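Local coordinates for protein DNA polymerase (Pyrobaculum calidifontis, PDB 5MDN) that probably catalyses template-directed DNA synthesis, adding deoxyribonucleotides to a growing strand with release of diphosphate, as a metal-dependent family B DNA polymerase, at residues Glu221-Val226 against Val253-Gly258; Pro250-Val253 against Gly258-Gln261; Val211-Gly214 against Val219-Phe222; Phe235-Leu240 against Gly266-Val271. All coordinates share one frame; numbering follows the deposited sequence.

Contact 1: Glu221-Val226 against Val253-Gly258; sequences EFDPDV and VDRLGG
A buried salt-bridge network closes the turn between helix 209-222 and strand 226-229 of the exonuclease domain, with Arg255 set between Asp223 and Asp225. Asp223, the first residue beyond the helix, has positive phi. Its CG lies anti to the backbone N (chi1 -170°), which sends OD1 to Arg255, whose chain is extended from CG to NE. Arg255 NE gives an almost straight bond to Asp223 OD1 (2.8 Å, 171° at the hydrogen); the acceptor lies near the guanidinium plane and is met on its syn side, although the two flat groups stand nearly perpendicular. Arginine suits this place because a second edge nitrogen, NH2, forms a salt bridge with Asp225 OD1, a pair modelled too short for its length to be trusted. Arg273 also pairs with Asp223 OD1 and Arg164 with OD2, while Arg30 holds Asp225 OD2. An alanine in place of Asp223 would probably deprive Arg255 NE of its acceptor and take this carboxylate mate from Arg273 and Arg164 as well. Arg255 is the middle residue of an Asx turn, in which Asp254 OD1 accepts from Leu256 N; Gly258 N bonds the same oxygen from the opposite face of the carboxylate.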
loop_
_atom_site.group_PDB
_atom_site.type_symbol
_atom_site.label_atom_id
_atom_site.label_comp_id
_atom_site.label_asym_id
_atom_site.label_seq_id
_atom_site.Cartn_x
_atom_site.Cartn_y
_atom_site.Cartn_z
ATOM N N GLU A 221 -28.548 4.668 7.052
ATOM C CA GLU A 221 -29.665 3.810 6.669
ATOM C C GLU A 221 -29.175 2.397 6.366
ATOM O O GLU A 221 -29.739 1.411 6.854
ATOM C CB GLU A 221 -30.369 4.414 5.447
ATOM C CG GLU A 221 -31.686 3.776 5.030
ATOM C CD GLU A 221 -32.759 3.972 6.085
ATOM O OE1 GLU A 221 -32.698 5.001 6.795
ATOM O OE2 GLU A 221 -33.658 3.112 6.205
ATOM N N PHE A 222 -28.113 2.287 5.563
ATOM C CA PHE A 222 -27.566 0.991 5.172
ATOM C C PHE A 222 -26.747 0.348 6.290
ATOM O O PHE A 222 -26.757 -0.880 6.436
ATOM C CB PHE A 222 -26.717 1.156 3.909
ATOM C CG PHE A 222 -26.019 -0.099 3.468
ATOM C CD1 PHE A 222 -26.730 -1.266 3.243
ATOM C CD2 PHE A 222 -24.649 -0.105 3.263
ATOM C CE1 PHE A 222 -26.085 -2.418 2.832
ATOM C CE2 PHE A 222 -24.002 -1.252 2.852
ATOM C CZ PHE A 222 -24.720 -2.408 2.635
ATOM N N ASP A 223 -26.026 1.159 7.076
ATOM C CA ASP A 223 -25.151 0.701 8.154
ATOM C C ASP A 223 -24.071 -0.233 7.617
ATOM O O ASP A 223 -24.083 -1.434 7.917
ATOM C CB ASP A 223 -25.952 0.000 9.259
ATOM C CG ASP A 223 -25.122 -0.263 10.504
ATOM O OD1 ASP A 223 -24.089 0.415 10.679
ATOM O OD2 ASP A 223 -25.501 -1.146 11.303
ATOM N N PRO A 224 -23.131 0.270 6.820
ATOM C CA PRO A 224 -22.096 -0.604 6.265
ATOM C C PRO A 224 -21.028 -0.949 7.288
ATOM O O PRO A 224 -20.721 -0.175 8.199
ATOM C CB PRO A 224 -21.510 0.236 5.125
ATOM C CG PRO A 224 -21.659 1.636 5.607
ATOM C CD PRO A 224 -22.957 1.668 6.383
ATOM N N ASP A 225 -20.455 -2.141 7.121
ATOM C CA ASP A 225 -19.322 -2.562 7.934
ATOM C C ASP A 225 -17.996 -2.119 7.329
ATOM O O ASP A 225 -17.058 -1.789 8.064
ATOM C CB ASP A 225 -19.335 -4.083 8.106
ATOM C CG ASP A 225 -20.632 -4.590 8.706
ATOM O OD1 ASP A 225 -20.968 -4.178 9.837
ATOM O OD2 ASP A 225 -21.315 -5.406 8.049
ATOM N N VAL A 226 -17.902 -2.118 6.001
ATOM C CA VAL A 226 -16.729 -1.640 5.281
ATOM C C VAL A 226 -17.163 -0.531 4.331
ATOM O O VAL A 226 -18.187 -0.648 3.648
ATOM C CB VAL A 226 -16.033 -2.779 4.507
ATOM C CG1 VAL A 226 -14.675 -2.322 3.998
ATOM C CG2 VAL A 226 -15.892 -4.013 5.387
ATOM N N VAL A 253 -21.078 9.902 10.061
ATOM C CA VAL A 253 -21.222 8.642 9.344
ATOM C C VAL A 253 -20.834 7.418 10.171
ATOM O O VAL A 253 -21.224 6.301 9.800
ATOM C CB VAL A 253 -20.431 8.658 8.019
ATOM C CG1 VAL A 253 -21.014 9.689 7.067
ATOM C CG2 VAL A 253 -18.962 8.933 8.282
ATOM N N ASP A 254 -20.089 7.576 11.264
ATOM C CA ASP A 254 -19.663 6.403 12.015
ATOM C C ASP A 254 -20.808 5.872 12.881
ATOM O O ASP A 254 -21.896 6.451 12.952
ATOM C CB ASP A 254 -18.397 6.720 12.821
ATOM C CG ASP A 254 -18.640 7.616 14.035
ATOM O OD1 ASP A 254 -19.747 7.641 14.611
ATOM O OD2 ASP A 254 -17.677 8.303 14.437
ATOM N N ARG A 255 -20.562 4.743 13.548
ATOM C CA ARG A 255 -21.619 4.037 14.265
ATOM C C ARG A 255 -22.003 4.679 15.594
ATOM O O ARG A 255 -22.982 4.237 16.206
ATOM C CB ARG A 255 -21.246 2.565 14.470
ATOM C CG ARG A 255 -21.372 1.751 13.190
ATOM C CD ARG A 255 -21.706 0.294 13.486
ATOM N NE ARG A 255 -21.979 -0.464 12.265
ATOM C CZ ARG A 255 -21.232 -1.455 11.789
ATOM N NH1 ARG A 255 -20.134 -1.837 12.427
ATOM N NH2 ARG A 255 -21.591 -2.072 10.670
ATOM N N LEU A 256 -21.270 5.684 16.065
ATOM C CA LEU A 256 -21.655 6.427 17.262
ATOM C C LEU A 256 -21.971 7.878 16.916
ATOM O O LEU A 256 -21.679 8.801 17.683
ATOM C CB LEU A 256 -20.579 6.349 18.345
ATOM C CG LEU A 256 -20.245 4.990 18.975
ATOM C CD1 LEU A 256 -21.514 4.243 19.372
ATOM C CD2 LEU A 256 -19.363 4.132 18.072
ATOM N N GLY A 257 -22.606 8.082 15.764
ATOM C CA GLY A 257 -23.005 9.411 15.331
ATOM C C GLY A 257 -21.880 10.412 15.218
ATOM O O GLY A 257 -22.117 11.616 15.357
ATOM N N GLY A 258 -20.657 9.950 14.961
ATOM C CA GLY A 258 -19.497 10.810 14.901
ATOM C C GLY A 258 -18.991 10.996 13.477
ATOM O O GLY A 258 -19.413 10.324 12.538
#

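Contact 2: Pro250-Val253 against Gly258-Gln261; sequences PLRV and GVPQ
Pro260 lies across Leu251 and Val253 where the chain doubles back after helix 232-247, and the three side chains form the apolar part of this contact. Val253 has its CG2 between the backbone N and the carbonyl carbon, and that methyl meets Pro260 CG at 3.6 Å, with the two side chains at about a right angle. Leu251, two residues before Val253, approaches the same ring: CG lies anti to the backbone N (chi1 -169°), and the branch point comes within 4.1 Å of Pro260 CD. The rigid proline ring thus presents neighbouring carbons to two branched aliphatic residues, and lacking an N-H it asks for no backbone acceptor.

The backbones pair loosely. Leu251 and Arg252 are each the centre of an inverse gamma turn, so the first segment is too bent for regular strand pairing. Val253 N gives Gly258 O a weak bond, 3.0 Å long. CA-H...O contacts stand beside it, Val259 CA to Leu251 O at 3.2 Å and Arg252 CA to Gly258 O at 3.3 Å. At Gly258 any side chain would run into the carboxylate of Asp254, which is consistent with glycine at this position. Arg252 CG passes Val259 CG1 at 4.1 Å before the arginine bends at chi3 and carries its guanidinium off.

Leu251 and Val253 rest on Val216 of helix 209-222, Leu251 also on Leu240 and Ala244 of helix 232-247, and Pro260 on Trp237 of that helix, just before strand 261-262 pairs with strand 268-269.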
loop_
_atom_site.group_PDB
_atom_site.type_symbol
_atom_site.label_atom_id
_atom_site.label_comp_id
_atom_site.label_asym_id
_atom_site.label_seq_id
_atom_site.Cartn_x
_atom_site.Cartn_y
_atom_site.Cartn_z
ATOM N N PRO A 250 -23.297 18.345 9.512
ATOM C CA PRO A 250 -22.282 17.457 10.092
ATOM C C PRO A 250 -22.157 16.151 9.320
ATOM O O PRO A 250 -23.144 15.593 8.834
ATOM C CB PRO A 250 -22.794 17.221 11.517
ATOM C CG PRO A 250 -24.274 17.376 11.407
ATOM C CD PRO A 250 -24.507 18.431 10.351
ATOM N N LEU A 251 -20.920 15.671 9.210
ATOM C CA LEU A 251 -20.612 14.460 8.448
ATOM C C LEU A 251 -20.583 13.246 9.379
ATOM O O LEU A 251 -19.574 12.561 9.536
ATOM C CB LEU A 251 -19.287 14.629 7.709
ATOM C CG LEU A 251 -18.885 13.604 6.646
ATOM C CD1 LEU A 251 -19.976 13.440 5.595
ATOM C CD2 LEU A 251 -17.564 13.990 6.000
ATOM N N ARG A 252 -21.728 12.995 10.010
ATOM C CA ARG A 252 -21.844 11.979 11.058
ATOM C C ARG A 252 -22.136 10.635 10.404
ATOM O O ARG A 252 -23.290 10.254 10.213
ATOM C CB ARG A 252 -22.930 12.358 12.055
ATOM C CG ARG A 252 -22.668 13.647 12.807
ATOM C CD ARG A 252 -23.803 13.934 13.772
ATOM N NE ARG A 252 -25.091 14.004 13.086
ATOM C CZ ARG A 252 -26.008 13.042 13.124
ATOM N NH1 ARG A 252 -25.781 11.937 13.822
ATOM N NH2 ARG A 252 -27.152 13.183 12.468
ATOM N N VAL A 253 -21.078 9.902 10.061
ATOM C CA VAL A 253 -21.222 8.642 9.344
ATOM C C VAL A 253 -20.834 7.418 10.171
ATOM O O VAL A 253 -21.224 6.301 9.800
ATOM C CB VAL A 253 -20.431 8.658 8.019
ATOM C CG1 VAL A 253 -21.014 9.689 7.067
ATOM C CG2 VAL A 253 -18.962 8.933 8.282
ATOM N N GLY A 258 -20.657 9.950 14.961
ATOM C CA GLY A 258 -19.497 10.810 14.901
ATOM C C GLY A 258 -18.991 10.996 13.477
ATOM O O GLY A 258 -19.413 10.324 12.538
ATOM N N VAL A 259 -18.057 11.932 13.337
ATOM C CA VAL A 259 -17.518 12.319 12.034
ATOM C C VAL A 259 -16.173 11.635 11.817
ATOM O O VAL A 259 -15.516 11.237 12.792
ATOM C CB VAL A 259 -17.395 13.847 11.923
ATOM C CG1 VAL A 259 -18.696 14.512 12.346
ATOM C CG2 VAL A 259 -16.235 14.351 12.769
ATOM N N PRO A 260 -15.734 11.458 10.570
ATOM C CA PRO A 260 -14.428 10.834 10.332
ATOM C C PRO A 260 -13.284 11.689 10.860
ATOM O O PRO A 260 -13.331 12.921 10.831
ATOM C CB PRO A 260 -14.370 10.708 8.805
ATOM C CG PRO A 260 -15.795 10.716 8.369
ATOM C CD PRO A 260 -16.482 11.652 9.317
ATOM N N GLN A 261 -12.248 11.013 11.346
ATOM C CA GLN A 261 -11.025 11.648 11.812
ATOM C C GLN A 261 -9.855 11.145 10.978
ATOM O O GLN A 261 -9.799 9.962 10.627
ATOM C CB GLN A 261 -10.771 11.347 13.296
ATOM C CG GLN A 261 -11.944 11.635 14.222
ATOM C CD GLN A 261 -12.160 13.119 14.456
ATOM O OE1 GLN A 261 -11.215 13.907 14.433
ATOM N NE2 GLN A 261 -13.407 13.501 14.707
#

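Contact 3: Val211-Gly214 against Val219-Phe222; sequences VIRG and VKEF
The carboxylate of Asp217 draws in Arg213 and Lys220 from either side of it along helix 209-222 of the exonuclease domain: Arg213 NE makes a salt bridge with OD2, and Lys220 NZ forms a long, weak ion pair with OD1. The spacings are i to i+4 from Arg213 to Asp217 and i to i+3 from Asp217 to Lys220, which put all three on one flank of the helix.

Two turns separate the cations. The CA atoms of Arg213 and Lys220 are 10.8 Å apart, and the side chains themselves must close the gap. Arg213 starts out pointing away from Lys220. With CG anti to the backbone N (chi1 -169°) it then bends at chi2 and chi3, folding the guanidinium back along the helix. Lys220 sets off toward the arginine and bends once, at chi3 (-62°). Long, flexible side chains suit this exposed flank because they can lean over a shorter aspartate while their charged ends remain near solvent. The opposite demand falls on Val219 and Phe222, which pack inward on Leu166 of strand 165-172.

Where the two cations meet, both are donors and neither bonds the other; the carboxylate of Asp217 would be expected to offset part of their charge. Arg252 of the loop after helix 232-247 brings its NH2 close to Lys220 NZ as well, adding a third positive group to this patch. Lys220 arrives at the edge of the Arg213 guanidinium, near its plane, with CE 4.0 Å and NZ 3.4 Å from Arg213 NH2.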
loop_
_atom_site.group_PDB
_atom_site.type_symbol
_atom_site.label_atom_id
_atom_site.label_comp_id
_atom_site.label_asym_id
_atom_site.label_seq_id
_atom_site.Cartn_x
_atom_site.Cartn_y
_atom_site.Cartn_z
ATOM N N VAL A 211 -26.759 16.730 -1.089
ATOM C CA VAL A 211 -25.946 15.551 -1.377
ATOM C C VAL A 211 -25.217 15.067 -0.127
ATOM O O VAL A 211 -25.190 13.864 0.161
ATOM C CB VAL A 211 -24.971 15.842 -2.534
ATOM C CG1 VAL A 211 -24.220 17.139 -2.299
ATOM C CG2 VAL A 211 -23.993 14.694 -2.704
ATOM N N ILE A 212 -24.616 15.983 0.638
ATOM C CA ILE A 212 -23.963 15.580 1.881
ATOM C C ILE A 212 -24.989 15.021 2.857
ATOM O O ILE A 212 -24.738 14.022 3.542
ATOM C CB ILE A 212 -23.178 16.758 2.490
ATOM C CG1 ILE A 212 -22.027 17.169 1.571
ATOM C CG2 ILE A 212 -22.641 16.392 3.869
ATOM C CD1 ILE A 212 -21.264 18.388 2.055
ATOM N N ARG A 213 -26.160 15.654 2.931
ATOM C CA ARG A 213 -27.246 15.116 3.741
ATOM C C ARG A 213 -27.663 13.735 3.250
ATOM O O ARG A 213 -27.907 12.827 4.053
ATOM C CB ARG A 213 -28.436 16.074 3.712
ATOM C CG ARG A 213 -29.520 15.750 4.718
ATOM C CD ARG A 213 -29.011 15.950 6.137
ATOM N NE ARG A 213 -28.738 14.693 6.824
ATOM C CZ ARG A 213 -27.864 14.564 7.816
ATOM N NH1 ARG A 213 -27.179 15.617 8.241
ATOM N NH2 ARG A 213 -27.680 13.383 8.390
ATOM N N GLY A 214 -27.752 13.560 1.928
ATOM C CA GLY A 214 -28.142 12.268 1.384
ATOM C C GLY A 214 -27.106 11.186 1.625
ATOM O O GLY A 214 -27.454 10.037 1.916
ATOM N N VAL A 219 -25.594 6.209 4.584
ATOM C CA VAL A 219 -24.668 5.415 5.387
ATOM C C VAL A 219 -25.337 4.962 6.678
ATOM O O VAL A 219 -25.211 3.801 7.087
ATOM C CB VAL A 219 -23.379 6.213 5.663
ATOM C CG1 VAL A 219 -22.485 5.466 6.645
ATOM C CG2 VAL A 219 -22.636 6.486 4.365
ATOM N N LYS A 220 -26.068 5.864 7.333
ATOM C CA LYS A 220 -26.797 5.490 8.540
ATOM C C LYS A 220 -27.929 4.519 8.223
ATOM O O LYS A 220 -28.240 3.637 9.033
ATOM C CB LYS A 220 -27.342 6.741 9.230
ATOM C CG LYS A 220 -26.272 7.709 9.715
ATOM C CD LYS A 220 -26.885 8.820 10.553
ATOM C CE LYS A 220 -27.860 9.650 9.737
ATOM N NZ LYS A 220 -28.360 10.827 10.499
ATOM N N GLU A 221 -28.548 4.668 7.052
ATOM C CA GLU A 221 -29.665 3.810 6.669
ATOM C C GLU A 221 -29.175 2.397 6.366
ATOM O O GLU A 221 -29.739 1.411 6.854
ATOM C CB GLU A 221 -30.369 4.414 5.447
ATOM C CG GLU A 221 -31.686 3.776 5.030
ATOM C CD GLU A 221 -32.759 3.972 6.085
ATOM O OE1 GLU A 221 -32.698 5.001 6.795
ATOM O OE2 GLU A 221 -33.658 3.112 6.205
ATOM N N PHE A 222 -28.113 2.287 5.563
ATOM C CA PHE A 222 -27.566 0.991 5.172
ATOM C C PHE A 222 -26.747 0.348 6.290
ATOM O O PHE A 222 -26.757 -0.880 6.436
ATOM C CB PHE A 222 -26.717 1.156 3.909
ATOM C CG PHE A 222 -26.019 -0.099 3.468
ATOM C CD1 PHE A 222 -26.730 -1.266 3.243
ATOM C CD2 PHE A 222 -24.649 -0.105 3.263
ATOM C CE1 PHE A 222 -26.085 -2.418 2.832
ATOM C CE2 PHE A 222 -24.002 -1.252 2.852
ATOM C CZ PHE A 222 -24.720 -2.408 2.635
#

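Contact 4: Phe235-Leu240 against Gly266-Val271; sequences FDWPYL and GHWSVV
Trp268, on the short strand 268-269, lays its indole beneath Trp237 and Pro238 of helix 232-247. Its CB sits 4.0 Å from Trp237 CD1. Chi1 of -81° places CG anti to the carbonyl carbon and turns the ring under the helix. CG and CD2 then lie beneath Trp237 CB, which stands over the face of the five-membered ring, 3.8 Å from its centroid and 17° off the normal, a CH-pi contact. CD1 and CE3 lie a little farther from the same carbon. Further out, NE1 comes to 3.5 Å from Pro238 CG, approached obliquely, and CE2 lies near both CG and CD of that proline. CZ2 reaches Pro238 CA at 3.5 Å, and the far corner CH2 comes to 4.0 Å from the same atom.

The broad, flat tryptophan suits this place because one face lies against Trp237 CB and Pro238 N together. Pro238, which has no N-H to give to the preceding turn where the helix kinks, offers carbons instead. The two indoles are near parallel but slid apart, so that they barely overlap; Trp237 continues past to Val270, its CZ2 4.5 Å from Val270 CG2. Asn275 joins the pair by polar bonds, taking Trp237 NE1 on OD1 and giving ND2 to Trp268 O. With an alanine at Trp268, Trp237 CB and the Pro238 ring would probably lose the surface they rest on, opening a gap between helix and strand.

The helix so covered carries Asp236, seen to bind magnesium in this protein, which ends the Exo II motif characteristic of proofreading family B polymerases.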
loop_
_atom_site.group_PDB
_atom_site.type_symbol
_atom_site.label_atom_id
_atom_site.label_comp_id
_atom_site.label_asym_id
_atom_site.label_seq_id
_atom_site.Cartn_x
_atom_site.Cartn_y
_atom_site.Cartn_z
ATOM N N PHE A 235 -8.179 12.163 -1.218
ATOM C CA PHE A 235 -8.983 13.310 -1.629
ATOM C C PHE A 235 -10.367 13.312 -0.992
ATOM O O PHE A 235 -10.734 14.297 -0.342
ATOM C CB PHE A 235 -9.100 13.351 -3.158
ATOM C CG PHE A 235 -9.772 14.593 -3.680
ATOM C CD1 PHE A 235 -11.148 14.639 -3.843
ATOM C CD2 PHE A 235 -9.026 15.714 -4.012
ATOM C CE1 PHE A 235 -11.769 15.778 -4.321
ATOM C CE2 PHE A 235 -9.641 16.858 -4.493
ATOM C CZ PHE A 235 -11.014 16.889 -4.648
ATOM N N ASP A 236 -11.157 12.253 -1.191
ATOM C CA ASP A 236 -12.587 12.296 -0.889
ATOM C C ASP A 236 -12.851 12.674 0.565
ATOM O O ASP A 236 -13.535 13.664 0.845
ATOM C CB ASP A 236 -13.232 10.949 -1.224
ATOM C CG ASP A 236 -13.225 10.655 -2.713
ATOM O OD1 ASP A 236 -12.643 11.451 -3.479
ATOM O OD2 ASP A 236 -13.809 9.628 -3.118
ATOM N N TRP A 237 -12.328 11.889 1.507
ATOM C CA TRP A 237 -12.577 12.182 2.919
ATOM C C TRP A 237 -12.046 13.545 3.345
ATOM O O TRP A 237 -12.793 14.288 4.005
ATOM C CB TRP A 237 -12.015 11.061 3.801
ATOM C CG TRP A 237 -12.847 9.811 3.806
ATOM C CD1 TRP A 237 -12.422 8.544 3.530
ATOM C CD2 TRP A 237 -14.246 9.708 4.105
ATOM N NE1 TRP A 237 -13.468 7.660 3.637
ATOM C CE2 TRP A 237 -14.599 8.349 3.988
ATOM C CE3 TRP A 237 -15.234 10.632 4.459
ATOM C CZ2 TRP A 237 -15.896 7.892 4.212
ATOM C CZ3 TRP A 237 -16.522 10.176 4.680
ATOM C CH2 TRP A 237 -16.841 8.819 4.556
ATOM N N PRO A 238 -10.802 13.937 3.038
ATOM C CA PRO A 238 -10.377 15.303 3.392
ATOM C C PRO A 238 -11.264 16.387 2.806
ATOM O O PRO A 238 -11.463 17.426 3.449
ATOM C CB PRO A 238 -8.950 15.386 2.838
ATOM C CG PRO A 238 -8.483 13.988 2.767
ATOM C CD PRO A 238 -9.687 13.145 2.481
ATOM N N TYR A 239 -11.802 16.185 1.602
ATOM C CA TYR A 239 -12.654 17.206 1.001
ATOM C C TYR A 239 -14.018 17.257 1.680
ATOM O O TYR A 239 -14.481 18.331 2.081
ATOM C CB TYR A 239 -12.810 16.953 -0.497
ATOM C CG TYR A 239 -13.230 18.189 -1.252
ATOM C CD1 TYR A 239 -14.572 18.503 -1.417
ATOM C CD2 TYR A 239 -12.282 19.054 -1.781
ATOM C CE1 TYR A 239 -14.960 19.638 -2.098
ATOM C CE2 TYR A 239 -12.659 20.193 -2.464
ATOM C CZ TYR A 239 -13.999 20.481 -2.619
ATOM O OH TYR A 239 -14.375 21.615 -3.300
ATOM N N LEU A 240 -14.682 16.104 1.809
ATOM C CA LEU A 240 -15.994 16.075 2.451
ATOM C C LEU A 240 -15.918 16.553 3.896
ATOM O O LEU A 240 -16.838 17.216 4.386
ATOM C CB LEU A 240 -16.591 14.670 2.383
ATOM C CG LEU A 240 -17.046 14.199 1.002
ATOM C CD1 LEU A 240 -17.133 12.681 0.951
ATOM C CD2 LEU A 240 -18.377 14.834 0.629
ATOM N N GLY A 266 -2.007 8.604 7.526
ATOM C CA GLY A 266 -2.916 9.402 6.734
ATOM C C GLY A 266 -4.244 8.745 6.437
ATOM O O GLY A 266 -5.036 9.305 5.673
ATOM N N HIS A 267 -4.512 7.574 7.010
ATOM C CA HIS A 267 -5.807 6.940 6.824
ATOM C C HIS A 267 -6.870 7.682 7.628
ATOM O O HIS A 267 -6.576 8.382 8.601
ATOM C CB HIS A 267 -5.756 5.466 7.233
ATOM C CG HIS A 267 -6.238 5.202 8.627
ATOM N ND1 HIS A 267 -5.405 5.245 9.724
ATOM C CD2 HIS A 267 -7.463 4.873 9.100
ATOM C CE1 HIS A 267 -6.097 4.961 10.813
ATOM N NE2 HIS A 267 -7.350 4.733 10.461
ATOM N N TRP A 268 -8.119 7.525 7.207
ATOM C CA TRP A 268 -9.245 8.205 7.833
ATOM C C TRP A 268 -10.073 7.192 8.609
ATOM O O TRP A 268 -10.556 6.208 8.035
ATOM C CB TRP A 268 -10.097 8.929 6.792
ATOM C CG TRP A 268 -9.511 10.244 6.398
ATOM C CD1 TRP A 268 -8.422 10.453 5.602
ATOM C CD2 TRP A 268 -9.960 11.538 6.814
ATOM N NE1 TRP A 268 -8.176 11.799 5.483
ATOM C CE2 TRP A 268 -9.105 12.487 6.219
ATOM C CE3 TRP A 268 -11.006 11.989 7.624
ATOM C CZ2 TRP A 268 -9.265 13.856 6.409
ATOM C CZ3 TRP A 268 -11.162 13.349 7.813
ATOM C CH2 TRP A 268 -10.296 14.266 7.208
ATOM N N SER A 269 -10.229 7.434 9.908
ATOM C CA SER A 269 -10.956 6.531 10.786
ATOM C C SER A 269 -12.444 6.854 10.757
ATOM O O SER A 269 -12.839 8.018 10.877
ATOM C CB SER A 269 -10.422 6.628 12.217
ATOM O OG SER A 269 -11.269 5.940 13.121
ATOM N N VAL A 270 -13.261 5.819 10.599
ATOM C CA VAL A 270 -14.707 5.910 10.755
ATOM C C VAL A 270 -15.063 4.899 11.837
ATOM O O VAL A 270 -15.122 3.692 11.572
ATOM C CB VAL A 270 -15.456 5.635 9.447
ATOM C CG1 VAL A 270 -16.943 5.865 9.631
ATOM C CG2 VAL A 270 -14.915 6.512 8.328
ATOM N N VAL A 271 -15.283 5.391 13.060
ATOM C CA VAL A 271 -15.373 4.525 14.233
ATOM C C VAL A 271 -16.463 3.479 14.041
ATOM O O VAL A 271 -17.579 3.785 13.602
ATOM C CB VAL A 271 -15.616 5.370 15.492
ATOM C CG1 VAL A 271 -15.974 4.482 16.675
ATOM C CG2 VAL A 271 -14.389 6.213 15.808
#

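Overall arrangement
All four contacts belong to the RNase H-like exonuclease domain and lie on one side of the molecule. Contact 3 closes first, within helix 209-222. Contact 1 starts at the end of that helix and crosses contact 4, their segments alternating along the chain, while contact 2 is nested inside the loop that contact 4 closes. Centres of contacts 1 and 2 are about 9 Å apart, those of contacts 3 and 4 about 16 Å. The loop after helix 232-247 is common to contacts 1 and 2, and probable backbone bonds, Arg255 N to Val271 O and Gln261 O to Ser269 N, tie it to contact 4. Together they join helix 209-222 to helix 232-247, which carries the magnesium-binding residue Asp236.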